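Local coordinates for secreted effector protein SopD (Salmonella typhimurium, PDB 5CPC) that alters host cell physiology as a secreted effector, acting with SopB in membrane fission and macropinosome formation during invasion and contributing to replication in macrophages, at residues Glu167-Ser170 with Thr171-Glu175. Sequence-based numbering, arbitrary orientation.
Sequences ESIS and TLRKE
Thr-171 meets Ser-168 through their hydroxyls: Ser-168 OG and Thr-171 OG1 lie 3.1 Å apart and share a hydrogen bond in which either may donate. The Thr-171 torsion (chi1 -57°) sets OG1 beside its own backbone N and opposite the carbonyl carbon, which brings it back along the chain to Ser-168. Glu-167 passes the same hydroxyl, its side chain crossing that of Thr-171 at about a right angle with CG 3.4 Å from OG1, while Thr-171 CG2 comes within 3.7 Å of Glu-167 OE2. Ser-168 is the N-cap of helix 169-177; its extended backbone separates this helix from helix 163-167. Its carbonyl oxygen accepts two weak bonds, from Thr-171 N and Leu-172 N. Regular helical bonding follows: Arg-173 N donates to Ile-169 O at 2.7 Å with an N-H...O angle of 168°, and Lys-174 N to Ser-170 O at 2.9 Å. One turn on from Ile-169, the Arg-173 chain runs extended through chi2 and then bends at chi3 (-58°), which turns its guanidinium back so that one face lies against Ile-169 CG2, with NH2 3.5 Å from that methyl. Ile-169 also touches Phe-260 in a neighbouring loop, whereas Leu-172, the buried member, packs on Leu-165 of helix 163-167 and on Met-158 of helix 141-160.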
ATOM      1  N   GLU A 167      -6.869   3.537 -19.167  1.00 71.24           N
ATOM      2  CA  GLU A 167      -6.389   4.929 -19.098  1.00 73.50           C
ATOM      3  C   GLU A 167      -4.871   5.141 -18.759  1.00 73.57           C
ATOM      4  O   GLU A 167      -4.052   5.470 -19.638  1.00 75.28           O
ATOM      5  CB  GLU A 167      -7.225   5.667 -18.054  1.00 73.04           C
ATOM      6  CG  GLU A 167      -7.038   7.168 -18.058  1.00 77.56           C
ATOM      7  CD  GLU A 167      -8.295   7.879 -17.630  1.00 81.51           C
ATOM      8  OE1 GLU A 167      -8.356   9.113 -17.794  1.00 85.53           O
ATOM      9  OE2 GLU A 167      -9.234   7.194 -17.164  1.00 82.07           O
ATOM     10  N   SER A 168      -4.506   4.979 -17.487  1.00 71.50           N
ATOM     11  CA  SER A 168      -3.112   5.178 -17.038  1.00 70.40           C
ATOM     12  C   SER A 168      -2.890   4.525 -15.661  1.00 68.37           C
ATOM     13  O   SER A 168      -3.864   4.227 -14.985  1.00 67.86           O
ATOM     14  CB  SER A 168      -2.860   6.668 -16.908  1.00 70.46           C
ATOM     15  OG  SER A 168      -3.663   7.175 -15.861  1.00 68.66           O
ATOM     16  N   ILE A 169      -1.639   4.372 -15.216  1.00 67.47           N
ATOM     17  CA  ILE A 169      -1.368   3.876 -13.848  1.00 65.71           C
ATOM     18  C   ILE A 169      -1.938   4.792 -12.785  1.00 64.10           C
ATOM     19  O   ILE A 169      -2.464   4.313 -11.767  1.00 62.59           O
ATOM     20  CB  ILE A 169       0.154   3.649 -13.533  1.00 65.90           C
ATOM     21  CG1 ILE A 169       0.906   3.163 -14.785  1.00 68.96           C
ATOM     22  CG2 ILE A 169       0.318   2.622 -12.373  1.00 65.59           C
ATOM     23  CD1 ILE A 169       2.233   2.331 -14.565  1.00 66.46           C
ATOM     24  N   SER A 170      -1.823   6.107 -13.020  1.00 63.45           N
ATOM     25  CA  SER A 170      -2.230   7.098 -12.049  1.00 61.56           C
ATOM     26  C   SER A 170      -3.713   6.972 -11.803  1.00 60.96           C
ATOM     27  O   SER A 170      -4.157   7.216 -10.686  1.00 60.52           O
ATOM     28  CB  SER A 170      -1.904   8.567 -12.498  1.00 63.67           C
ATOM     29  OG  SER A 170      -1.050   8.579 -13.634  1.00 62.85           O
ATOM     30  N   THR A 171      -4.491   6.633 -12.841  1.00 61.91           N
ATOM     31  CA  THR A 171      -5.961   6.472 -12.672  1.00 61.47           C
ATOM     32  C   THR A 171      -6.312   5.253 -11.845  1.00 58.87           C
ATOM     33  O   THR A 171      -7.165   5.342 -10.975  1.00 58.82           O
ATOM     34  CB  THR A 171      -6.752   6.445 -13.993  1.00 62.51           C
ATOM     35  OG1 THR A 171      -6.489   7.646 -14.726  1.00 67.55           O
ATOM     36  CG2 THR A 171      -8.243   6.377 -13.716  1.00 63.34           C
ATOM     37  N   LEU A 172      -5.644   4.126 -12.102  1.00 57.48           N
ATOM     38  CA  LEU A 172      -5.689   2.960 -11.177  1.00 54.58           C
ATOM     39  C   LEU A 172      -5.297   3.356  -9.748  1.00 54.48           C
ATOM     40  O   LEU A 172      -6.029   3.101  -8.797  1.00 53.61           O
ATOM     41  CB  LEU A 172      -4.705   1.881 -11.658  1.00 53.23           C
ATOM     42  CG  LEU A 172      -4.621   0.642 -10.759  1.00 50.66           C
ATOM     43  CD1 LEU A 172      -5.996   0.146 -10.385  1.00 45.62           C
ATOM     44  CD2 LEU A 172      -3.800  -0.440 -11.422  1.00 45.89           C
ATOM     45  N   ARG A 173      -4.113   3.957  -9.609  1.00 55.43           N
ATOM     46  CA  ARG A 173      -3.545   4.293  -8.301  1.00 55.89           C
ATOM     47  C   ARG A 173      -4.420   5.233  -7.439  1.00 54.71           C
ATOM     48  O   ARG A 173      -4.577   4.998  -6.234  1.00 53.44           O
ATOM     49  CB  ARG A 173      -2.134   4.838  -8.526  1.00 57.29           C
ATOM     50  CG  ARG A 173      -1.415   5.497  -7.317  1.00 61.41           C
ATOM     51  CD  ARG A 173       0.053   5.754  -7.705  1.00 65.45           C
ATOM     52  NE  ARG A 173       0.733   4.502  -8.102  1.00 62.89           N
ATOM     53  CZ  ARG A 173       1.571   4.413  -9.127  1.00 65.26           C
ATOM     54  NH1 ARG A 173       1.820   5.457  -9.896  1.00 64.34           N
ATOM     55  NH2 ARG A 173       2.144   3.268  -9.414  1.00 69.44           N
ATOM     56  N   LYS A 174      -5.007   6.266  -8.077  1.00 55.73           N
ATOM     57  CA  LYS A 174      -5.942   7.199  -7.444  1.00 56.29           C
ATOM     58  C   LYS A 174      -7.025   6.433  -6.748  1.00 55.35           C
ATOM     59  O   LYS A 174      -7.435   6.774  -5.635  1.00 53.42           O
ATOM     60  CB  LYS A 174      -6.649   8.070  -8.481  1.00 58.22           C
ATOM     61  CG  LYS A 174      -6.007   9.380  -8.847  1.00 63.87           C
ATOM     62  CD  LYS A 174      -6.971  10.256  -9.781  1.00 70.39           C
ATOM     63  CE  LYS A 174      -8.396  10.465  -9.157  1.00 71.24           C
ATOM     64  NZ  LYS A 174      -8.905  11.875  -9.258  1.00 72.12           N
ATOM     65  N   GLU A 175      -7.512   5.389  -7.428  1.00 54.81           N
ATOM     66  CA  GLU A 175      -8.620   4.620  -6.899  1.00 54.99           C
ATOM     67  C   GLU A 175      -8.158   3.804  -5.757  1.00 51.77           C
ATOM     68  O   GLU A 175      -8.917   3.528  -4.811  1.00 51.87           O
ATOM     69  CB  GLU A 175      -9.251   3.698  -7.979  1.00 55.22           C
ATOM     70  CG  GLU A 175     -10.149   4.478  -8.954  1.00 60.68           C
ATOM     71  CD  GLU A 175     -11.252   5.225  -8.236  1.00 64.66           C
ATOM     72  OE1 GLU A 175     -12.139   4.600  -7.633  1.00 67.93           O
ATOM     73  OE2 GLU A 175     -11.239   6.450  -8.279  1.00 69.99           O
TER